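Local structure of putative adhesin (Bacteroides thetaiotaomicron, 4QDG) at residues A[9-14]-A[136-141]; A[129-134]-A[142-147]; A[38-43]-A[65-70]. The protein is a putative lipoprotein adhesin of the FimB/Mfa2 family, probably an outer-membrane anchor or accessory subunit of a Bacteroidetes pilus. All blocks are in the same frame, centred on the assembly; numbering follows the deposited sequence.

Interaction 1 (A[9-14]-A[136-141]); sequences APCPHG and ADLYSE
His13 and Asp137 meet as a histidine-carboxylate pair: ND1 of His13 donates to OD1 of Asp137 over 2.7 Å. The oxygen lies near the imidazole plane, but the nitrogen approaches from above the carboxylate, 37° out of its plane, and the two planes stand 78° apart. CG of His13 is anti to the backbone N (chi1 -165°), and one ring face lies over the Ala136 carbonyl, whose O is displaced toward the rim. The far nitrogen, NE2, is hydrogen-bonded to Thr135 OG1.

Around this pair the backbones are laced together. Leu138 N reaches Pro12 O at 2.8 Å, nearly straight, and Gly14 and Ala136 exchange two backbone hydrogen bonds. Gly14 O takes a second donor, Ser140 N, at 3.0 Å. The ring of Tyr139 lies obliquely against Pro12 CB and the Gly14 backbone, with its OH 3.4 Å from Pro12 CB; the hydroxyl itself is hydrogen-bonded to Asp70. Gly14 has no side chain, and Tyr139 CD1 packs against its CA and C. CD1 of Leu138 fills in beside Cys11 SG and Pro12 CD.

The arrangement is a type II beta turn, Ala136 to Tyr139, at the tip of a beta hairpin, bordered by a short antiparallel bridge from the N-terminal segment.

Interaction 2 (A[129-134]-A[142-147]); sequences GELTLA and GTVEMM
Leu131 lays its two methyls against the peptide of Thr143: CD1 comes to 3.5 Å from Thr143 O, and CD2 sits beside the same carbonyl. Its CG is anti to the backbone N (chi1 -177°), which turns CG toward the facing strand; CD1 and CD2 then reach Thr143. Leu133 repeats this conformation two residues on and sets CD2 3.7 Å from Gly142 CA. Gly142 has no side chain, and the CD2 methyls of Leu131 and Leu133 pack against its backbone.

Val144 splits its branches between two neighbours. CG1, anti to its own N (chi1 -175°), lies 3.6 Å from Gly129 C, while CG2 brushes Leu131 CB. At the far end CG of Met146 (a selenomethionine) rests on the backbone of Gly129, whose CA also makes a CA-H...O contact of 3.5 Å with Glu145 O.

No direct hydrogen bond joins the two segments, and water takes over. One water donates to Glu130 O at 2.7 Å and accepts from Glu145 N at 3.0 Å. A second accepts from Glu130 N and lies 2.7 Å from Glu145 O. The strands run antiparallel at 151°, with the CA separation widening from Gly129-Met146 to Leu133-Gly142; the waters bridge the backbones at Glu130 and Glu145.

Strand 127-137 pairs on its other edge with strand 75-82, through Gly129, Leu131 and Leu133. Strand 140-159 is bonded at Gly142 to strand 15-20, whose Val15 and Leu17 also touch Leu133, while Val144 and Met146 reach across to Ala80.

Interaction 3 (A[38-43]-A[65-70]); sequences LTLLVY and YRMKLD
Two strands face each other across a hydrophobic core here, 38-43 on one side and 67-70 on the other, and side chains alone make the contact. Met67 (a selenomethionine) carries much of it. Its SE lies 3.7 Å from Leu40 CG. Its CE is likewise 3.7 Å from Leu40 CB, so the end of the chain lies against CB and CG of the leucine, the two side chains crossing at a slant. CG of Met67 is anti to the backbone N and the chain stays extended through chi2; the bend at chi3 (-73°) then swings CE back toward Leu38, whose CD2 it meets at 4.0 Å, the two side chains reaching toward each other tip to tip.

That same CD2 methyl of Leu38 also stands at the edge of the Tyr65 ring, near its plane, 4.2 Å from Tyr65 CE2. Farther along, Leu69 points CD1 between two partners and meets each tip to tip: Leu40 CD1 at 3.9 Å and Val42 CG2 at 4.2 Å.

The strand axes are 11.2 Å apart and inclined by 27°, the spacing of strands that face one another through their side chains, as in a beta sandwich; the family belongs to the transthyretin clan, consistent with such a layered fold. Leu38, Leu40 and Val42 point inward, in the alternation of an extended strand.

Strand 49-55 runs beside 38-44 and brings Val55 against both Tyr65 and Met67. Phe19 of strand 15-20 touches Leu38 and Leu40, while Phe78 of strand 75-82 touches Leu40 and Leu69. The magnesium ion held at Asp36 and Cys37 is about 9 Å from the side chain of Leu38.

All three contacts lie in the N-terminal half of the chain, on the same side of its centre. In sequence, the segments of interaction 3 fall between the two halves of interaction 1, and interaction 2 opens only after interaction 3 has closed. Interactions 1 and 2 share the hairpin of strands 127-137 and 140-159: the first sits at its tip, the second farther down, centres 19 Å apart, joined where Ser140 OG bonds Ala134 O. Interaction 3 lies 15 Å from the first, linked by Tyr139 OH to Asp70, and 10 Å from the second without touching it. Surface turn, water-bridged hairpin and buried side-chain layer thus lie together, consistent with one layered beta domain.

Interaction 1 (A[9-14]-A[136-141])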
loop_
_atom_site.group_PDB
_atom_site.type_symbol
_atom_site.label_atom_id
_atom_site.label_comp_id
_atom_site.label_asym_id
_atom_site.label_seq_id
_atom_site.Cartn_x
_atom_site.Cartn_y
_atom_site.Cartn_z
ATOM N N ALA A 9 -0.982 8.146 45.714
ATOM C CA ALA A 9 -0.856 6.824 45.114
ATOM C C ALA A 9 0.588 6.379 44.839
ATOM O O ALA A 9 1.481 7.230 44.809
ATOM C CB ALA A 9 -1.645 6.817 43.794
ATOM N N PRO A 10 0.839 5.057 44.570
ATOM C CA PRO A 10 2.182 4.652 44.141
ATOM C C PRO A 10 2.463 5.223 42.748
ATOM O O PRO A 10 1.565 5.705 42.051
ATOM C CB PRO A 10 2.094 3.121 44.111
ATOM C CG PRO A 10 0.680 2.854 43.712
ATOM C CD PRO A 10 -0.089 3.900 44.522
ATOM N N CYS A 11 3.707 5.162 42.360
ATOM C CA CYS A 11 4.232 5.667 41.123
ATOM C C CYS A 11 3.382 5.259 39.891
ATOM O O CYS A 11 3.066 4.073 39.785
ATOM C CB CYS A 11 5.663 5.171 40.985
ATOM S SG CYS A 11 6.552 5.887 39.599
ATOM N N PRO A 12 3.063 6.194 38.936
ATOM C CA PRO A 12 2.378 5.787 37.693
ATOM C C PRO A 12 3.148 4.662 36.970
ATOM O O PRO A 12 4.378 4.584 37.027
ATOM C CB PRO A 12 2.362 7.075 36.854
ATOM C CG PRO A 12 2.494 8.161 37.829
ATOM C CD PRO A 12 3.375 7.634 38.906
ATOM N N HIS A 13 2.416 3.768 36.330
ATOM C CA HIS A 13 3.014 2.611 35.696
ATOM C C HIS A 13 2.381 2.323 34.319
ATOM O O HIS A 13 1.161 2.417 34.162
ATOM C CB HIS A 13 2.830 1.413 36.638
ATOM C CG HIS A 13 3.681 0.240 36.294
ATOM N ND1 HIS A 13 4.960 0.119 36.789
ATOM C CD2 HIS A 13 3.404 -0.836 35.533
ATOM C CE1 HIS A 13 5.420 -1.021 36.311
ATOM N NE2 HIS A 13 4.521 -1.624 35.545
ATOM N N GLY A 14 3.221 1.979 33.348
ATOM C CA GLY A 14 2.754 1.617 32.014
ATOM C C GLY A 14 3.765 1.758 30.897
ATOM O O GLY A 14 4.948 1.468 31.070
ATOM N N ALA A 136 6.820 -0.261 32.751
ATOM C CA ALA A 136 7.770 0.207 33.736
ATOM C C ALA A 136 7.150 1.299 34.591
ATOM O O ALA A 136 6.119 1.875 34.217
ATOM C CB ALA A 136 9.030 0.722 33.052
ATOM N N ASP A 137 7.758 1.558 35.760
ATOM C CA ASP A 137 7.399 2.682 36.604
ATOM C C ASP A 137 7.755 3.943 35.831
ATOM O O ASP A 137 8.842 4.007 35.250
ATOM C CB ASP A 137 8.156 2.626 37.929
ATOM C CG ASP A 137 7.592 1.639 38.930
ATOM O OD1 ASP A 137 6.392 1.290 38.814
ATOM O OD2 ASP A 137 8.340 1.236 39.849
ATOM N N LEU A 138 6.808 4.897 35.740
ATOM C CA LEU A 138 6.960 6.155 35.007
ATOM C C LEU A 138 7.111 5.930 33.487
ATOM O O LEU A 138 7.778 6.723 32.790
ATOM C CB LEU A 138 8.122 6.993 35.555
ATOM C CG LEU A 138 7.769 8.407 35.975
ATOM C CD1 LEU A 138 6.568 8.445 36.924
ATOM C CD2 LEU A 138 8.976 9.088 36.566
ATOM N N TYR A 139 6.418 4.873 32.992
ATOM C CA TYR A 139 6.231 4.455 31.603
ATOM C C TYR A 139 7.511 4.072 30.857
ATOM O O TYR A 139 8.391 4.914 30.638
ATOM C CB TYR A 139 5.450 5.527 30.767
ATOM C CG TYR A 139 4.255 6.120 31.498
ATOM C CD1 TYR A 139 3.052 5.429 31.582
ATOM C CD2 TYR A 139 4.371 7.314 32.210
ATOM C CE1 TYR A 139 1.984 5.918 32.345
ATOM C CE2 TYR A 139 3.317 7.805 32.980
ATOM C CZ TYR A 139 2.115 7.118 33.015
ATOM O OH TYR A 139 1.066 7.630 33.720
ATOM N N SER A 140 7.579 2.797 30.407
ATOM C CA SER A 140 8.668 2.319 29.556
ATOM C C SER A 140 8.460 2.898 28.179
ATOM O O SER A 140 7.316 3.136 27.793
ATOM C CB SER A 140 8.692 0.796 29.482
ATOM O OG SER A 140 7.424 0.296 29.088
ATOM N N GLU A 141 9.541 3.145 27.441
ATOM C CA GLU A 141 9.392 3.718 26.107
ATOM C C GLU A 141 9.529 2.648 25.061
ATOM O O GLU A 141 10.354 1.743 25.204
ATOM C CB GLU A 141 10.396 4.835 25.853
ATOM C CG GLU A 141 10.050 6.105 26.608
ATOM C CD GLU A 141 11.037 7.250 26.482
ATOM O OE1 GLU A 141 12.168 7.024 25.992
ATOM O OE2 GLU A 141 10.680 8.371 26.908
#

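Interaction 2 (A[129-134]-A[142-147])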
loop_
_atom_site.group_PDB
_atom_site.type_symbol
_atom_site.label_atom_id
_atom_site.label_comp_id
_atom_site.label_asym_id
_atom_site.label_seq_id
_atom_site.Cartn_x
_atom_site.Cartn_y
_atom_site.Cartn_z
ATOM N N GLY A 129 1.823 -1.859 12.065
ATOM C CA GLY A 129 3.002 -2.173 12.854
ATOM C C GLY A 129 2.592 -2.826 14.159
ATOM O O GLY A 129 1.445 -2.696 14.592
ATOM N N GLU A 130 3.536 -3.501 14.815
ATOM C CA GLU A 130 3.289 -4.130 16.127
ATOM C C GLU A 130 4.561 -4.099 16.999
ATOM O O GLU A 130 5.670 -3.944 16.481
ATOM C CB GLU A 130 2.754 -5.564 15.981
ATOM C CG GLU A 130 3.685 -6.505 15.233
ATOM C CD GLU A 130 3.249 -7.954 15.158
ATOM O OE1 GLU A 130 2.071 -8.237 15.471
ATOM O OE2 GLU A 130 4.091 -8.809 14.799
ATOM N N LEU A 131 4.385 -4.259 18.323
ATOM C CA LEU A 131 5.464 -4.227 19.281
ATOM C C LEU A 131 5.090 -4.958 20.576
ATOM O O LEU A 131 3.969 -4.818 21.055
ATOM C CB LEU A 131 5.804 -2.739 19.587
ATOM C CG LEU A 131 6.981 -2.471 20.538
ATOM C CD1 LEU A 131 8.301 -2.603 19.819
ATOM C CD2 LEU A 131 6.853 -1.094 21.188
ATOM N N THR A 132 6.041 -5.740 21.121
ATOM C CA THR A 132 5.906 -6.391 22.430
ATOM C C THR A 132 6.741 -5.556 23.391
ATOM O O THR A 132 7.901 -5.236 23.083
ATOM C CB THR A 132 6.295 -7.878 22.419
ATOM O OG1 THR A 132 5.510 -8.551 21.455
ATOM C CG2 THR A 132 6.046 -8.546 23.741
ATOM N N LEU A 133 6.139 -5.133 24.511
ATOM C CA LEU A 133 6.860 -4.268 25.440
ATOM C C LEU A 133 6.347 -4.452 26.860
ATOM O O LEU A 133 5.130 -4.502 27.093
ATOM C CB LEU A 133 6.746 -2.780 24.962
ATOM C CG LEU A 133 7.255 -1.643 25.866
ATOM C CD1 LEU A 133 8.803 -1.659 26.008
ATOM C CD2 LEU A 133 6.818 -0.298 25.308
ATOM N N ALA A 134 7.299 -4.600 27.806
ATOM C CA ALA A 134 6.986 -4.715 29.220
ATOM C C ALA A 134 6.819 -3.302 29.795
ATOM O O ALA A 134 7.484 -2.360 29.347
ATOM C CB ALA A 134 8.078 -5.477 29.963
ATOM N N GLY A 142 8.711 2.754 24.022
ATOM C CA GLY A 142 8.736 1.828 22.902
ATOM C C GLY A 142 8.275 2.482 21.623
ATOM O O GLY A 142 7.434 3.377 21.654
ATOM N N THR A 143 8.823 2.037 20.495
ATOM C CA THR A 143 8.491 2.574 19.179
ATOM C C THR A 143 7.831 1.514 18.313
ATOM O O THR A 143 8.370 0.420 18.142
ATOM C CB THR A 143 9.746 3.148 18.492
ATOM O OG1 THR A 143 10.255 4.199 19.295
ATOM C CG2 THR A 143 9.477 3.649 17.065
ATOM N N VAL A 144 6.656 1.865 17.768
ATOM C CA VAL A 144 5.917 1.013 16.850
ATOM C C VAL A 144 6.305 1.460 15.457
ATOM O O VAL A 144 5.971 2.577 15.039
ATOM C CB VAL A 144 4.386 1.016 17.056
ATOM C CG1 VAL A 144 3.740 -0.012 16.124
ATOM C CG2 VAL A 144 4.016 0.750 18.526
ATOM N N GLU A 145 7.090 0.616 14.790
ATOM C CA GLU A 145 7.595 0.849 13.454
ATOM C C GLU A 145 6.559 0.341 12.473
ATOM O O GLU A 145 6.196 -0.836 12.491
ATOM C CB GLU A 145 8.959 0.169 13.267
ATOM C CG GLU A 145 9.952 0.525 14.359
ATOM C CD GLU A 145 11.376 0.080 14.094
ATOM O OE1 GLU A 145 11.780 0.036 12.908
ATOM O OE2 GLU A 145 12.110 -0.145 15.085
HETATM N N MSE A 146 6.025 1.255 11.663
HETATM C CA MSE A 146 4.938 0.906 10.774
HETATM C C MSE A 146 5.301 0.848 9.294
HETATM O O MSE A 146 6.281 1.458 8.851
HETATM C CB MSE A 146 3.796 1.866 11.004
HETATM C CG MSE A 146 3.283 1.739 12.433
HETATM SE SE MSE A 146 1.965 3.019 12.771
HETATM C CE MSE A 146 0.434 2.078 11.971
HETATM N N MSE A 147 4.497 0.066 8.544
HETATM C CA MSE A 147 4.656 -0.064 7.104
HETATM C C MSE A 147 3.375 0.336 6.403
HETATM O O MSE A 147 2.335 0.340 7.027
HETATM C CB MSE A 147 5.103 -1.466 6.685
HETATM C CG MSE A 147 4.082 -2.568 6.948
HETATM SE SE MSE A 147 4.522 -4.119 5.861
HETATM C CE MSE A 147 3.556 -3.616 4.413
HETATM O O HOH W 1 7.588 -2.061 15.945
HETATM O O HOH W 2 6.080 -3.499 13.078
#

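Interaction 3 (A[38-43]-A[65-70])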
loop_
_atom_site.group_PDB
_atom_site.type_symbol
_atom_site.label_atom_id
_atom_site.label_comp_id
_atom_site.label_asym_id
_atom_site.label_seq_id
_atom_site.Cartn_x
_atom_site.Cartn_y
_atom_site.Cartn_z
ATOM N N LEU A 38 -5.094 6.947 13.919
ATOM C CA LEU A 38 -4.378 5.842 14.503
ATOM C C LEU A 38 -5.284 4.984 15.378
ATOM O O LEU A 38 -6.061 5.506 16.166
ATOM C CB LEU A 38 -3.216 6.449 15.313
ATOM C CG LEU A 38 -2.301 5.540 16.120
ATOM C CD1 LEU A 38 -1.511 4.573 15.212
ATOM C CD2 LEU A 38 -1.381 6.381 16.938
ATOM N N THR A 39 -5.177 3.665 15.211
ATOM C CA THR A 39 -5.895 2.683 15.999
ATOM C C THR A 39 -4.831 1.884 16.706
ATOM O O THR A 39 -4.033 1.218 16.052
ATOM C CB THR A 39 -6.828 1.810 15.120
ATOM O OG1 THR A 39 -7.784 2.628 14.454
ATOM C CG2 THR A 39 -7.566 0.738 15.932
ATOM N N LEU A 40 -4.814 1.938 18.028
ATOM C CA LEU A 40 -3.826 1.195 18.822
ATOM C C LEU A 40 -4.564 0.133 19.672
ATOM O O LEU A 40 -5.462 0.462 20.449
ATOM C CB LEU A 40 -2.990 2.175 19.687
ATOM C CG LEU A 40 -1.806 1.634 20.516
ATOM C CD1 LEU A 40 -2.277 0.955 21.807
ATOM C CD2 LEU A 40 -0.826 0.785 19.694
ATOM N N LEU A 41 -4.176 -1.131 19.508
ATOM C CA LEU A 41 -4.780 -2.265 20.215
ATOM C C LEU A 41 -3.820 -2.837 21.238
ATOM O O LEU A 41 -2.627 -2.972 20.953
ATOM C CB LEU A 41 -5.200 -3.361 19.228
ATOM C CG LEU A 41 -6.161 -2.932 18.132
ATOM C CD1 LEU A 41 -5.958 -3.763 16.923
ATOM C CD2 LEU A 41 -7.584 -3.006 18.591
ATOM N N VAL A 42 -4.342 -3.149 22.437
ATOM C CA VAL A 42 -3.574 -3.661 23.563
ATOM C C VAL A 42 -3.983 -5.097 23.811
ATOM O O VAL A 42 -5.162 -5.375 23.998
ATOM C CB VAL A 42 -3.732 -2.792 24.868
ATOM C CG1 VAL A 42 -2.780 -3.266 25.976
ATOM C CG2 VAL A 42 -3.530 -1.300 24.596
ATOM N N TYR A 43 -2.993 -5.995 23.840
ATOM C CA TYR A 43 -3.162 -7.408 24.150
ATOM C C TYR A 43 -2.232 -7.781 25.304
ATOM O O TYR A 43 -1.156 -7.201 25.436
ATOM C CB TYR A 43 -2.867 -8.293 22.911
ATOM C CG TYR A 43 -3.799 -8.032 21.746
ATOM C CD1 TYR A 43 -5.089 -8.554 21.730
ATOM C CD2 TYR A 43 -3.401 -7.246 20.671
ATOM C CE1 TYR A 43 -5.966 -8.283 20.681
ATOM C CE2 TYR A 43 -4.266 -6.983 19.606
ATOM C CZ TYR A 43 -5.544 -7.515 19.608
ATOM O OH TYR A 43 -6.375 -7.273 18.535
ATOM N N TYR A 65 4.804 13.581 19.478
ATOM C CA TYR A 65 3.653 12.818 19.961
ATOM C C TYR A 65 4.043 11.456 20.514
ATOM O O TYR A 65 4.806 10.711 19.889
ATOM C CB TYR A 65 2.581 12.596 18.843
ATOM C CG TYR A 65 1.460 11.652 19.247
ATOM C CD1 TYR A 65 0.582 11.980 20.276
ATOM C CD2 TYR A 65 1.343 10.388 18.668
ATOM C CE1 TYR A 65 -0.397 11.085 20.707
ATOM C CE2 TYR A 65 0.359 9.486 19.087
ATOM C CZ TYR A 65 -0.514 9.845 20.102
ATOM O OH TYR A 65 -1.486 8.976 20.532
ATOM N N ARG A 66 3.488 11.146 21.692
ATOM C CA ARG A 66 3.650 9.869 22.393
ATOM C C ARG A 66 2.329 9.454 22.997
ATOM O O ARG A 66 1.571 10.303 23.446
ATOM C CB ARG A 66 4.722 9.926 23.505
ATOM C CG ARG A 66 6.130 10.335 23.075
ATOM C CD ARG A 66 6.832 9.369 22.151
ATOM N NE ARG A 66 8.173 9.857 21.844
ATOM C CZ ARG A 66 8.487 10.611 20.797
ATOM N NH1 ARG A 66 7.559 10.940 19.900
ATOM N NH2 ARG A 66 9.734 11.020 20.621
HETATM N N MSE A 67 2.033 8.178 23.002
HETATM C CA MSE A 67 0.809 7.704 23.605
HETATM C C MSE A 67 1.140 7.130 24.970
HETATM O O MSE A 67 1.801 6.095 25.064
HETATM C CB MSE A 67 0.101 6.663 22.726
HETATM C CG MSE A 67 -1.261 6.273 23.288
HETATM SE SE MSE A 67 -2.041 4.784 22.345
HETATM C CE MSE A 67 -2.528 5.745 20.683
ATOM N N LYS A 68 0.676 7.813 26.030
ATOM C CA LYS A 68 0.859 7.390 27.402
ATOM C C LYS A 68 -0.239 6.407 27.756
ATOM O O LYS A 68 -1.419 6.720 27.584
ATOM C CB LYS A 68 0.836 8.615 28.306
ATOM C CG LYS A 68 1.037 8.336 29.781
ATOM C CD LYS A 68 0.931 9.648 30.597
ATOM C CE LYS A 68 -0.489 10.126 30.841
ATOM N NZ LYS A 68 -1.191 9.294 31.857
ATOM N N LEU A 69 0.138 5.200 28.198
ATOM C CA LEU A 69 -0.834 4.199 28.594
ATOM C C LEU A 69 -0.600 3.759 30.013
ATOM O O LEU A 69 0.436 3.163 30.308
ATOM C CB LEU A 69 -0.846 2.962 27.659
ATOM C CG LEU A 69 -1.327 3.144 26.224
ATOM C CD1 LEU A 69 -0.986 1.914 25.377
ATOM C CD2 LEU A 69 -2.815 3.365 26.170
ATOM N N ASP A 70 -1.584 4.004 30.884
ATOM C CA ASP A 70 -1.564 3.507 32.251
ATOM C C ASP A 70 -1.980 2.043 32.195
ATOM O O ASP A 70 -3.052 1.738 31.687
ATOM C CB ASP A 70 -2.468 4.346 33.180
ATOM C CG ASP A 70 -1.873 5.699 33.478
ATOM O OD1 ASP A 70 -0.803 5.747 34.131
ATOM O OD2 ASP A 70 -2.443 6.704 33.025
#